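Local coordinates for alpha-galactosidase 1 (Saccharomyces cerevisiae, PDB 3LRK), which hydrolyses terminal, non-reducing alpha-D-galactose residues of alpha-D-galactosides such as galactose oligosaccharides, galactomannans and galactolipids, at residues D73-G78 and G83-D88; R438-K443 and F464-P469; L192-G197 and G250-V255; D51-I56 and N106-G111; A406-I409 and N413-A416. The protein carries 1 engineered substitution. All coordinates share one frame; numbering follows the deposited sequence.

Interaction 1 of 5, residues D73-G78 and G83-D88; sequences DCWSSG and GFLVAD
Trp75 sets the benzene end of its indole against the returning strand of a beta hairpin formed by 76-79 and 85-87. Its CH2 meets Leu85 CD1 at 3.9 Å, the two side chains crossing at about a right angle, while CZ3 comes within 3.7 Å of Ala87 CA and the Ala87 methyl lies in the ring plane at the same rim. The indole gets there because its CG sits between the backbone N and the carbonyl carbon (chi1 63°), which also brings Ser76 CB over part of one ring face. On the pyrrole side NE1 is bonded to Tyr113 O of barrel strand 109-115, and Phe137 of helix 131-140 meets the ring, so one side chain ties the hairpin to the barrel. With an alanine here, Leu85 and Ala87 would probably lose the surface they rest on, and Tyr113 O its indole donor. Asp88 takes hold of the same residue through its backbone: Asp88 N gives Trp75 O a straight bond of 2.9 Å (168°). Its carboxylate is shared out, OD1 taking the N-H of Lys91 and OD2 a water at 2.6 Å that also donates to Ser76 O. Val86 is gripped at both ends, its O by Ser77 N at 2.9 Å and its N bonded to Gly78 O. Segment 73-78 begins with Asp73, a substrate-binding residue, and Cys74, disulfide-bonded to Cys42. The strand pairing is thus set by backbone bonds, while the indole rim adds apolar packing on Leu85 and Ala87.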
# COMPACT_ATOMS: atom_id res chain seq x y z
N ASP A 73 4.67 -29.67 13.28
CA ASP A 73 3.28 -29.63 13.77
C ASP A 73 2.74 -31.02 14.14
O ASP A 73 3.41 -32.03 13.91
CB ASP A 73 2.41 -29.00 12.67
CG ASP A 73 1.16 -28.27 13.19
OD1 ASP A 73 0.70 -28.48 14.34
OD2 ASP A 73 0.63 -27.44 12.42
N CYS A 74 1.53 -31.07 14.71
CA CYS A 74 0.75 -32.31 14.93
C CYS A 74 1.29 -33.27 15.99
O CYS A 74 1.09 -34.49 15.91
CB CYS A 74 0.54 -33.08 13.62
SG CYS A 74 0.49 -32.07 12.14
N TRP A 75 1.96 -32.72 17.00
CA TRP A 75 2.66 -33.55 17.97
C TRP A 75 1.86 -33.69 19.28
O TRP A 75 2.05 -34.65 20.03
CB TRP A 75 4.08 -33.00 18.23
CG TRP A 75 4.07 -31.62 18.83
CD1 TRP A 75 4.19 -30.43 18.16
CD2 TRP A 75 3.90 -31.29 20.21
NE1 TRP A 75 4.12 -29.38 19.05
CE2 TRP A 75 3.94 -29.87 20.31
CE3 TRP A 75 3.74 -32.04 21.38
CZ2 TRP A 75 3.81 -29.20 21.53
CZ3 TRP A 75 3.60 -31.38 22.60
CH2 TRP A 75 3.65 -29.96 22.66
N SER A 76 0.98 -32.72 19.53
CA SER A 76 0.20 -32.64 20.77
C SER A 76 -1.19 -33.27 20.64
O SER A 76 -1.68 -33.51 19.53
CB SER A 76 0.05 -31.19 21.22
OG SER A 76 -0.54 -30.40 20.19
N SER A 77 -1.82 -33.53 21.78
CA SER A 77 -3.19 -34.07 21.78
C SER A 77 -4.20 -33.14 22.46
O SER A 77 -5.40 -33.38 22.42
CB SER A 77 -3.20 -35.46 22.44
OG SER A 77 -2.78 -35.38 23.79
N GLY A 78 -3.70 -32.05 23.04
CA GLY A 78 -4.55 -31.11 23.80
C GLY A 78 -3.80 -30.48 24.96
O GLY A 78 -2.56 -30.38 24.94
N GLY A 83 -3.79 -26.58 32.07
CA GLY A 83 -3.64 -25.79 30.85
C GLY A 83 -2.33 -26.01 30.12
O GLY A 83 -2.05 -25.34 29.13
N PHE A 84 -1.54 -26.97 30.60
CA PHE A 84 -0.27 -27.35 29.97
C PHE A 84 -0.48 -28.19 28.74
O PHE A 84 -1.36 -29.07 28.72
CB PHE A 84 0.61 -28.13 30.95
CG PHE A 84 1.86 -27.42 31.34
CD1 PHE A 84 1.82 -26.18 31.98
CD2 PHE A 84 3.11 -28.00 31.10
CE1 PHE A 84 2.99 -25.53 32.35
CE2 PHE A 84 4.29 -27.35 31.46
CZ PHE A 84 4.22 -26.12 32.09
N LEU A 85 0.34 -27.94 27.72
CA LEU A 85 0.40 -28.78 26.53
C LEU A 85 0.65 -30.23 26.92
O LEU A 85 1.45 -30.50 27.83
CB LEU A 85 1.53 -28.33 25.60
CG LEU A 85 1.34 -27.05 24.78
CD1 LEU A 85 2.68 -26.55 24.28
CD2 LEU A 85 0.37 -27.29 23.63
N VAL A 86 -0.03 -31.14 26.24
CA VAL A 86 0.16 -32.58 26.41
C VAL A 86 0.62 -33.16 25.07
O VAL A 86 -0.05 -32.98 24.05
CB VAL A 86 -1.15 -33.27 26.90
CG1 VAL A 86 -0.96 -34.79 27.05
CG2 VAL A 86 -1.60 -32.68 28.23
N ALA A 87 1.76 -33.84 25.06
CA ALA A 87 2.20 -34.56 23.86
C ALA A 87 1.26 -35.73 23.59
O ALA A 87 0.78 -36.35 24.52
CB ALA A 87 3.63 -35.06 24.04
N ASP A 88 1.01 -36.02 22.31
CA ASP A 88 0.18 -37.15 21.93
C ASP A 88 0.89 -38.43 22.41
O ASP A 88 2.00 -38.72 21.99
CB ASP A 88 -0.01 -37.17 20.40
CG ASP A 88 -0.91 -38.31 19.93
OD1 ASP A 88 -0.57 -39.48 20.17
OD2 ASP A 88 -1.96 -38.04 19.30
O HOH W 1 -2.96 -35.81 18.53

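Interaction 2 of 5, residues R438-K443 and F464-P469; sequences RLFGQK and FYRLRP
Phe440 carries nearly the whole contact, with the guanidinium of Arg468 lying flat on one face of its ring. The two planes are only 11° apart, and Arg468 NH1 stands over the middle of the ring. The cation-pi interaction is off-centre, because Arg468 CZ comes down nearest Phe440 CE2, at 3.3 Å. A bend at chi3 (69°) turns NE and the guanidinium of Arg468 over the ring, while CD touches it too. Both arginines belong to strand 461-469 of the antiparallel sheet in the C-terminal beta-sandwich domain, two residues apart and facing the same way, toward the short helix 437-440 that precedes edge strand 442-447. Gly441, with positive phi, turns the chain out of that helix. Arg466 is extended and meets the ring at a steep angle, the planes 69° apart, with Phe440 CE2 over the rim of one guanidinium face. Its NE lies 3.5 Å from Phe440 CE2, and the two groups are not stacked. Asp354 OD2 pairs with the NE of both arginines, which probably balances two positive charges brought close together, and Asn352 OD1 takes the NH2 of Arg466. Beyond the ring, direct packing gives way to water: Leu439 O and Arg466 NH1 are joined through one molecule, which donates to the carbonyl at 2.6 Å and accepts from NH1 at 3.0 Å. Arg468, unlike Arg466, remains partly exposed.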
# COMPACT_ATOMS: atom_id res chain seq x y z
N ARG A 438 39.17 -29.06 0.98
CA ARG A 438 37.77 -29.45 0.97
C ARG A 438 36.80 -28.27 1.16
O ARG A 438 35.63 -28.36 0.80
CB ARG A 438 37.51 -30.53 2.02
CG ARG A 438 38.28 -31.82 1.76
CD ARG A 438 37.96 -32.90 2.78
NE ARG A 438 38.22 -32.50 4.17
CZ ARG A 438 39.42 -32.44 4.73
NH1 ARG A 438 40.51 -32.74 4.04
NH2 ARG A 438 39.54 -32.06 6.00
N LEU A 439 37.31 -27.16 1.70
CA LEU A 439 36.47 -25.98 1.97
C LEU A 439 36.57 -24.87 0.92
O LEU A 439 35.82 -23.89 0.97
CB LEU A 439 36.75 -25.41 3.37
CG LEU A 439 36.69 -26.34 4.60
CD1 LEU A 439 36.90 -25.53 5.86
CD2 LEU A 439 35.37 -27.11 4.67
N PHE A 440 37.49 -25.00 -0.03
CA PHE A 440 37.71 -23.95 -1.03
C PHE A 440 37.30 -24.34 -2.45
O PHE A 440 37.14 -23.48 -3.32
CB PHE A 440 39.16 -23.45 -1.01
CG PHE A 440 39.48 -22.58 0.16
CD1 PHE A 440 40.11 -23.09 1.29
CD2 PHE A 440 39.12 -21.23 0.16
CE1 PHE A 440 40.39 -22.28 2.38
CE2 PHE A 440 39.39 -20.41 1.25
CZ PHE A 440 40.04 -20.94 2.36
N GLY A 441 37.12 -25.64 -2.67
CA GLY A 441 36.93 -26.17 -4.01
C GLY A 441 38.25 -26.18 -4.76
O GLY A 441 39.32 -26.29 -4.15
N GLN A 442 38.18 -26.03 -6.08
CA GLN A 442 39.36 -26.11 -6.93
C GLN A 442 39.62 -24.80 -7.66
O GLN A 442 38.71 -24.22 -8.26
CB GLN A 442 39.19 -27.25 -7.94
CG GLN A 442 40.42 -27.57 -8.78
CD GLN A 442 41.19 -28.78 -8.27
OE1 GLN A 442 41.07 -29.20 -7.11
NE2 GLN A 442 42.01 -29.36 -9.15
N LYS A 443 40.87 -24.34 -7.61
CA LYS A 443 41.32 -23.20 -8.40
C LYS A 443 41.24 -23.55 -9.89
O LYS A 443 41.77 -24.58 -10.32
CB LYS A 443 42.74 -22.78 -8.01
CG LYS A 443 43.23 -21.52 -8.72
CD LYS A 443 44.64 -21.16 -8.30
CE LYS A 443 45.34 -20.37 -9.39
NZ LYS A 443 46.70 -19.97 -8.94
N PHE A 464 29.23 -20.91 -9.12
CA PHE A 464 29.38 -20.47 -7.73
C PHE A 464 30.86 -20.46 -7.35
O PHE A 464 31.48 -21.52 -7.24
CB PHE A 464 28.56 -21.40 -6.82
CG PHE A 464 28.20 -20.81 -5.48
CD1 PHE A 464 27.66 -19.53 -5.38
CD2 PHE A 464 28.37 -21.56 -4.32
CE1 PHE A 464 27.32 -19.00 -4.14
CE2 PHE A 464 28.03 -21.03 -3.07
CZ PHE A 464 27.50 -19.76 -2.99
N TYR A 465 31.43 -19.27 -7.17
CA TYR A 465 32.87 -19.10 -6.96
C TYR A 465 33.29 -18.47 -5.65
O TYR A 465 32.59 -17.62 -5.09
CB TYR A 465 33.49 -18.23 -8.06
CG TYR A 465 33.24 -18.67 -9.48
CD1 TYR A 465 32.65 -17.80 -10.38
CD2 TYR A 465 33.61 -19.94 -9.92
CE1 TYR A 465 32.42 -18.18 -11.70
CE2 TYR A 465 33.38 -20.33 -11.24
CZ TYR A 465 32.79 -19.44 -12.12
OH TYR A 465 32.55 -19.80 -13.42
N ARG A 466 34.47 -18.87 -5.18
CA ARG A 466 35.18 -18.14 -4.14
C ARG A 466 36.43 -17.50 -4.76
O ARG A 466 37.24 -18.19 -5.37
CB ARG A 466 35.55 -19.06 -2.97
CG ARG A 466 36.08 -18.32 -1.75
CD ARG A 466 36.16 -19.19 -0.51
NE ARG A 466 36.62 -18.40 0.63
CZ ARG A 466 36.14 -18.49 1.86
NH1 ARG A 466 35.17 -19.34 2.15
NH2 ARG A 466 36.63 -17.70 2.82
N LEU A 467 36.55 -16.18 -4.62
CA LEU A 467 37.73 -15.45 -5.10
C LEU A 467 38.71 -15.20 -3.96
O LEU A 467 38.31 -14.79 -2.87
CB LEU A 467 37.35 -14.11 -5.76
CG LEU A 467 36.51 -14.05 -7.05
CD1 LEU A 467 36.88 -12.82 -7.87
CD2 LEU A 467 36.61 -15.29 -7.91
N ARG A 468 39.99 -15.45 -4.22
CA ARG A 468 41.04 -15.29 -3.22
C ARG A 468 42.16 -14.44 -3.80
O ARG A 468 42.45 -14.54 -5.00
CB ARG A 468 41.60 -16.66 -2.78
CG ARG A 468 40.55 -17.69 -2.39
CD ARG A 468 41.16 -18.82 -1.58
NE ARG A 468 41.58 -18.37 -0.26
CZ ARG A 468 42.34 -19.06 0.58
NH1 ARG A 468 42.79 -20.27 0.24
NH2 ARG A 468 42.67 -18.54 1.76
N PRO A 469 42.80 -13.59 -2.97
CA PRO A 469 43.90 -12.79 -3.51
C PRO A 469 45.05 -13.71 -3.92
O PRO A 469 45.45 -14.57 -3.13
CB PRO A 469 44.31 -11.90 -2.33
CG PRO A 469 43.13 -11.93 -1.39
CD PRO A 469 42.56 -13.30 -1.54
O HOH W 2 34.14 -21.85 0.91

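Interaction 3 of 5, residues L192-G197 and G250-V255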
# COMPACT_ATOMS: atom_id res chain seq x y z
N LEU A 192 6.89 -6.59 7.84
CA LEU A 192 8.31 -6.21 7.71
C LEU A 192 9.24 -6.78 8.78
O LEU A 192 10.07 -6.06 9.37
CB LEU A 192 8.46 -4.69 7.59
CG LEU A 192 7.58 -4.00 6.54
CD1 LEU A 192 7.50 -2.50 6.78
CD2 LEU A 192 8.07 -4.29 5.12
N THR A 193 9.11 -8.08 9.00
CA THR A 193 9.82 -8.78 10.06
C THR A 193 11.33 -8.51 10.10
O THR A 193 11.90 -8.46 11.18
CB THR A 193 9.61 -10.30 9.96
OG1 THR A 193 8.23 -10.56 9.69
CG2 THR A 193 10.02 -10.96 11.28
N PHE A 194 11.96 -8.36 8.94
CA PHE A 194 13.42 -8.11 8.86
C PHE A 194 13.86 -6.88 9.66
O PHE A 194 15.03 -6.77 10.08
CB PHE A 194 13.86 -7.98 7.38
CG PHE A 194 13.24 -6.80 6.67
CD1 PHE A 194 13.76 -5.52 6.84
CD2 PHE A 194 12.13 -6.98 5.84
CE1 PHE A 194 13.17 -4.43 6.22
CE2 PHE A 194 11.54 -5.89 5.21
CZ PHE A 194 12.07 -4.61 5.41
N TYR A 195 12.93 -5.94 9.88
CA TYR A 195 13.24 -4.73 10.64
C TYR A 195 13.27 -4.96 12.16
O TYR A 195 14.07 -4.34 12.87
CB TYR A 195 12.22 -3.63 10.32
CG TYR A 195 12.58 -2.64 9.24
CD1 TYR A 195 11.61 -2.21 8.33
CD2 TYR A 195 13.87 -2.10 9.12
CE1 TYR A 195 11.89 -1.29 7.35
CE2 TYR A 195 14.16 -1.16 8.12
CZ TYR A 195 13.16 -0.76 7.24
OH TYR A 195 13.40 0.16 6.24
N TRP A 196 12.40 -5.85 12.65
CA TRP A 196 12.21 -6.03 14.10
C TRP A 196 12.57 -7.41 14.68
O TRP A 196 12.52 -7.61 15.90
CB TRP A 196 10.78 -5.65 14.52
CG TRP A 196 9.65 -6.28 13.70
CD1 TRP A 196 8.99 -5.70 12.66
CD2 TRP A 196 9.04 -7.56 13.91
NE1 TRP A 196 8.00 -6.55 12.19
CE2 TRP A 196 8.02 -7.70 12.93
CE3 TRP A 196 9.26 -8.61 14.81
CZ2 TRP A 196 7.22 -8.85 12.83
CZ3 TRP A 196 8.46 -9.75 14.72
CH2 TRP A 196 7.45 -9.86 13.74
N GLY A 197 12.91 -8.35 13.82
CA GLY A 197 13.22 -9.71 14.26
C GLY A 197 14.43 -9.81 15.18
O GLY A 197 14.41 -10.58 16.14
N GLY A 250 18.98 -8.69 2.82
CA GLY A 250 20.30 -9.06 3.35
C GLY A 250 20.90 -8.04 4.30
O GLY A 250 21.55 -8.39 5.28
N GLN A 251 20.66 -6.77 4.00
CA GLN A 251 21.17 -5.66 4.80
C GLN A 251 20.63 -5.63 6.23
O GLN A 251 21.21 -4.97 7.09
CB GLN A 251 20.88 -4.32 4.10
CG GLN A 251 19.40 -4.00 3.99
CD GLN A 251 19.12 -2.83 3.06
OE1 GLN A 251 18.65 -3.01 1.94
NE2 GLN A 251 19.43 -1.64 3.52
N ASN A 252 19.52 -6.32 6.47
CA ASN A 252 18.93 -6.42 7.81
C ASN A 252 19.16 -7.76 8.49
O ASN A 252 18.56 -8.04 9.53
CB ASN A 252 17.44 -6.04 7.78
CG ASN A 252 17.22 -4.54 7.85
OD1 ASN A 252 17.15 -3.88 6.83
ND2 ASN A 252 17.17 -4.00 9.07
N ALA A 253 20.06 -8.57 7.94
CA ALA A 253 20.50 -9.80 8.60
C ALA A 253 21.99 -9.75 8.99
O ALA A 253 22.75 -8.92 8.49
CB ALA A 253 20.20 -11.00 7.73
N GLY A 254 22.38 -10.66 9.87
CA GLY A 254 23.77 -10.75 10.33
C GLY A 254 23.87 -11.55 11.62
O GLY A 254 22.87 -12.10 12.08
N VAL A 255 25.08 -11.60 12.19
CA VAL A 255 25.34 -12.38 13.39
C VAL A 255 24.21 -12.26 14.41
O VAL A 255 23.87 -11.15 14.84
CB VAL A 255 26.72 -12.01 14.04
CG1 VAL A 255 26.89 -12.66 15.40
CG2 VAL A 255 27.86 -12.42 13.12
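Phe194 and Asn252 bring their CA atoms to 5.9 Å, where the weakly bonded helical turn 193-196 faces the loop between helix 239-246 and strand 258-260. Both pieces belong to the (beta/alpha)8 barrel domain, at a place where a second subunit of the homotetramer closes in; the loop also carries Gln251, a substrate-binding residue. Asn252 points toward the helical turn: CB lies 3.4 Å from Phe194 O, and CG approaches the rim of the Phe194 ring, 3.7 Å from CD1, with the amide and ring planes 54° apart. The amide nitrogen ND2 packs at 3.8 Å from Tyr195 CD2, its amide plane standing nearly upright to that ring (81°). The polar partner of Asn252 is on the neighbour: OD1 is hydrogen-bonded to Tyr232 OH of the second subunit, whose ring also stacks on Phe194 and meets Tyr195 edge-to-face. A leucine in place of Asn252 would probably leave that tyrosine hydroxyl without its mate at the interface. Phe194 holds its CG between the backbone N and the carbonyl carbon (chi1 63°), an orientation that presents CD1 to Asn252 and puts CE1 over the centre of the Tyr195 ring, 3.4 Å above its plane.

Interaction 4 of 5, residues D51-I56 and N106-G111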
# COMPACT_ATOMS: atom_id res chain seq x y z
N ASP A 51 15.01 -42.56 14.34
CA ASP A 51 15.48 -43.21 13.09
C ASP A 51 16.12 -42.22 12.13
O ASP A 51 17.18 -42.48 11.56
CB ASP A 51 14.35 -43.93 12.37
CG ASP A 51 13.91 -45.21 13.05
OD1 ASP A 51 14.54 -45.61 14.06
OD2 ASP A 51 12.92 -45.80 12.58
N THR A 52 15.47 -41.07 11.94
CA THR A 52 16.00 -40.00 11.10
C THR A 52 17.31 -39.45 11.66
O THR A 52 18.28 -39.29 10.93
CB THR A 52 15.00 -38.84 10.95
OG1 THR A 52 13.93 -39.24 10.10
CG2 THR A 52 15.67 -37.60 10.35
N ALA A 53 17.31 -39.17 12.96
CA ALA A 53 18.48 -38.64 13.63
C ALA A 53 19.66 -39.61 13.51
O ALA A 53 20.78 -39.18 13.26
CB ALA A 53 18.17 -38.34 15.09
N ASP A 54 19.39 -40.91 13.70
CA ASP A 54 20.43 -41.95 13.53
C ASP A 54 21.02 -41.89 12.12
O ASP A 54 22.23 -41.96 11.96
CB ASP A 54 19.85 -43.35 13.79
CG ASP A 54 19.67 -43.66 15.27
OD1 ASP A 54 20.07 -42.86 16.15
OD2 ASP A 54 19.13 -44.74 15.57
N ARG A 55 20.14 -41.77 11.13
CA ARG A 55 20.53 -41.69 9.71
C ARG A 55 21.35 -40.43 9.43
O ARG A 55 22.35 -40.50 8.74
CB ARG A 55 19.29 -41.76 8.81
CG ARG A 55 19.52 -41.57 7.31
CD ARG A 55 20.23 -42.76 6.66
NE ARG A 55 19.95 -42.84 5.23
CZ ARG A 55 20.54 -43.70 4.39
NH1 ARG A 55 21.47 -44.55 4.81
NH2 ARG A 55 20.20 -43.70 3.11
N ILE A 56 20.92 -39.28 9.97
CA ILE A 56 21.66 -38.02 9.77
C ILE A 56 23.04 -38.08 10.41
O ILE A 56 24.02 -37.58 9.85
CB ILE A 56 20.83 -36.79 10.27
CG1 ILE A 56 19.61 -36.59 9.35
CG2 ILE A 56 21.69 -35.51 10.31
CD1 ILE A 56 18.67 -35.49 9.78
N ASN A 106 23.26 -38.31 21.42
CA ASN A 106 23.96 -38.46 20.14
C ASN A 106 24.44 -37.12 19.58
O ASN A 106 24.66 -36.98 18.38
CB ASN A 106 23.09 -39.22 19.13
CG ASN A 106 23.90 -39.85 18.00
OD1 ASN A 106 25.14 -39.93 18.04
ND2 ASN A 106 23.20 -40.32 16.97
N SER A 107 24.61 -36.14 20.47
CA SER A 107 25.15 -34.81 20.14
C SER A 107 24.27 -34.03 19.17
O SER A 107 24.77 -33.22 18.37
CB SER A 107 26.60 -34.91 19.62
OG SER A 107 27.44 -35.48 20.61
N PHE A 108 22.97 -34.29 19.22
CA PHE A 108 21.99 -33.50 18.48
C PHE A 108 21.36 -32.45 19.39
O PHE A 108 21.42 -32.55 20.62
CB PHE A 108 20.87 -34.40 17.92
CG PHE A 108 21.22 -35.10 16.64
CD1 PHE A 108 21.40 -36.49 16.62
CD2 PHE A 108 21.36 -34.39 15.45
CE1 PHE A 108 21.72 -37.16 15.44
CE2 PHE A 108 21.68 -35.05 14.26
CZ PHE A 108 21.86 -36.44 14.26
N LEU A 109 20.73 -31.45 18.77
CA LEU A 109 19.88 -30.51 19.47
C LEU A 109 18.42 -30.74 19.03
O LEU A 109 18.18 -31.16 17.90
CB LEU A 109 20.34 -29.07 19.21
CG LEU A 109 21.71 -28.72 19.83
CD1 LEU A 109 22.12 -27.27 19.48
CD2 LEU A 109 21.70 -28.95 21.36
N PHE A 110 17.48 -30.46 19.93
CA PHE A 110 16.06 -30.81 19.72
C PHE A 110 15.22 -29.54 19.49
O PHE A 110 15.24 -28.63 20.31
CB PHE A 110 15.55 -31.59 20.94
CG PHE A 110 14.10 -32.05 20.83
CD1 PHE A 110 13.55 -32.45 19.61
CD2 PHE A 110 13.32 -32.13 21.98
CE1 PHE A 110 12.23 -32.89 19.53
CE2 PHE A 110 11.98 -32.57 21.90
CZ PHE A 110 11.45 -32.95 20.67
N GLY A 111 14.52 -29.51 18.36
CA GLY A 111 13.60 -28.43 18.04
C GLY A 111 12.15 -28.88 18.12
O GLY A 111 11.83 -30.04 17.80
O HOH W 3 20.61 -40.13 16.73
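Phe108 drives the end of its ring against helix 46-58, with CZ just 3.1 Å from Ala53 O and CE1 as near to the same oxygen. Beside it Ala53 CB packs on Phe108 CE1 at 3.8 Å, and Ile56 CG2, one helical turn on, touches CE2 at the ring edge at 4.0 Å. Asp54 and Asn106 stand too far apart to bond directly; one water spans them, donating to Asp54 OD1 at 2.8 Å and accepting from Asn106 ND2 at 2.6 Å. Having CG anti to the backbone N (chi1 -159°) carries the Asn106 amide out to that water.

In the next shell Ile69 of strand 68-70 and Leu103 of helix 96-105 both touch Ala53 and Phe108, while Lys62 makes a cation-pi contact with the Phe108 ring and bonds Asn106 O. Ser107, with positive phi, is the C-prime residue of a Schellman motif that ends helix 96-105 and releases the chain into strand 109-115. This is helix-on-strand packing of the (beta/alpha)8 barrel: the ring just before strand 109-115 is held on outer helix 46-58 by apolar contacts and by its closeness to Ala53 O, with the polar link left to a water.

Interaction 5 of 5, residues A406-I409 and N413-A416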
# COMPACT_ATOMS: atom_id res chain seq x y z
N ALA A 406 28.39 -41.44 -3.20
CA ALA A 406 27.12 -41.07 -2.57
C ALA A 406 26.15 -42.25 -2.48
O ALA A 406 25.58 -42.52 -1.42
CB ALA A 406 26.48 -39.91 -3.31
N SER A 407 25.98 -42.97 -3.59
CA SER A 407 25.11 -44.15 -3.63
C SER A 407 25.61 -45.24 -2.68
O SER A 407 24.81 -45.86 -1.98
CB SER A 407 25.00 -44.71 -5.04
OG SER A 407 24.47 -43.75 -5.93
N ALA A 408 26.93 -45.45 -2.65
CA ALA A 408 27.55 -46.40 -1.73
C ALA A 408 27.29 -46.05 -0.27
O ALA A 408 26.90 -46.92 0.52
CB ALA A 408 29.05 -46.50 -1.99
N ILE A 409 27.50 -44.78 0.09
CA ILE A 409 27.27 -44.32 1.47
C ILE A 409 25.80 -44.49 1.86
O ILE A 409 25.51 -45.04 2.93
CB ILE A 409 27.73 -42.86 1.70
CG1 ILE A 409 29.26 -42.75 1.59
CG2 ILE A 409 27.26 -42.36 3.08
CD1 ILE A 409 29.77 -41.35 1.29
N ASN A 413 27.07 -49.29 2.28
CA ASN A 413 28.21 -50.08 1.84
C ASN A 413 29.54 -49.37 2.07
O ASN A 413 30.59 -50.01 2.17
CB ASN A 413 28.03 -50.51 0.37
CG ASN A 413 26.94 -51.57 0.20
OD1 ASN A 413 27.00 -52.65 0.80
ND2 ASN A 413 25.94 -51.26 -0.63
N LYS A 414 29.47 -48.04 2.17
CA LYS A 414 30.62 -47.19 2.50
C LYS A 414 30.29 -46.26 3.66
O LYS A 414 29.14 -45.85 3.82
CB LYS A 414 31.04 -46.36 1.29
CG LYS A 414 32.02 -47.06 0.37
CD LYS A 414 32.71 -46.10 -0.58
CE LYS A 414 33.75 -46.82 -1.42
NZ LYS A 414 34.54 -45.89 -2.27
N THR A 415 31.29 -45.93 4.47
CA THR A 415 31.13 -44.98 5.57
C THR A 415 31.43 -43.56 5.09
O THR A 415 32.28 -43.36 4.22
CB THR A 415 32.05 -45.29 6.78
OG1 THR A 415 33.42 -45.24 6.36
CG2 THR A 415 31.74 -46.67 7.36
N ALA A 416 30.73 -42.59 5.67
CA ALA A 416 30.96 -41.18 5.35
C ALA A 416 32.22 -40.64 6.01
O ALA A 416 32.80 -39.65 5.55
CB ALA A 416 29.75 -40.34 5.74
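Ala408 O takes two backbone donors as the chain turns back on the end of helix 403-410, a piece of the C-terminal beta-sandwich domain. The first is Asn413 N, five residues on, at 3.0 Å and only 21° out of the carbonyl plane. The second, Lys414 N, is longer at 3.3 Å and arrives well above that plane, 70° out of it and not on a lone pair. Both reach the oxygen from the same face. A backbone C-H adds a weaker polar tie: Ile409 CA meets Lys414 O at 3.4 Å, and the hydrogen points almost straight at it.

The side chains add mainly apolar contacts. Lys414 lays the base of its chain along the Ala408 methyl, both CB and CG lying 3.8 Å from Ala408 CB, and then runs extended away from the helix. Its CB also comes to 4.0 Å from Ile409 CG1, where the two side chains cross at about a right angle. Of the two helix residues Ile409 is the buried one. It reaches past this domain to Leu59 and Tyr304, and Tyr304, on helix 301-307, touches Ala416 too. Asn413, a predicted glycosylation site that bears no sugar in this structure, is exposed with Lys414. With chi1 at -67° for CG1, the CG2 methyl of Ile409 swings to the far side from the backbone N and ends 4.2 Å from Ala416 CB.

Interactions 1, 3 and 4 belong to the barrel domain, interactions 2 and 5 to the C-terminal domain. Interactions 2, 3 and 4 are buried and turn on aromatic rings, which meet a guanidinium, an amide and a helix carbonyl respectively; none has a direct hydrogen bond between its segments. Interactions 1 and 5, partly exposed and formed by pieces close in sequence, rely on backbone hydrogen bonds instead. Interaction 3 alone is touched by another subunit. Strand 109-115 serves twice, contributing to interaction 4 and accepting the indole bond of interaction 1. Interactions 4 and 5 come within about 4 Å at their nearest atoms, without touching, although they lie in different domains.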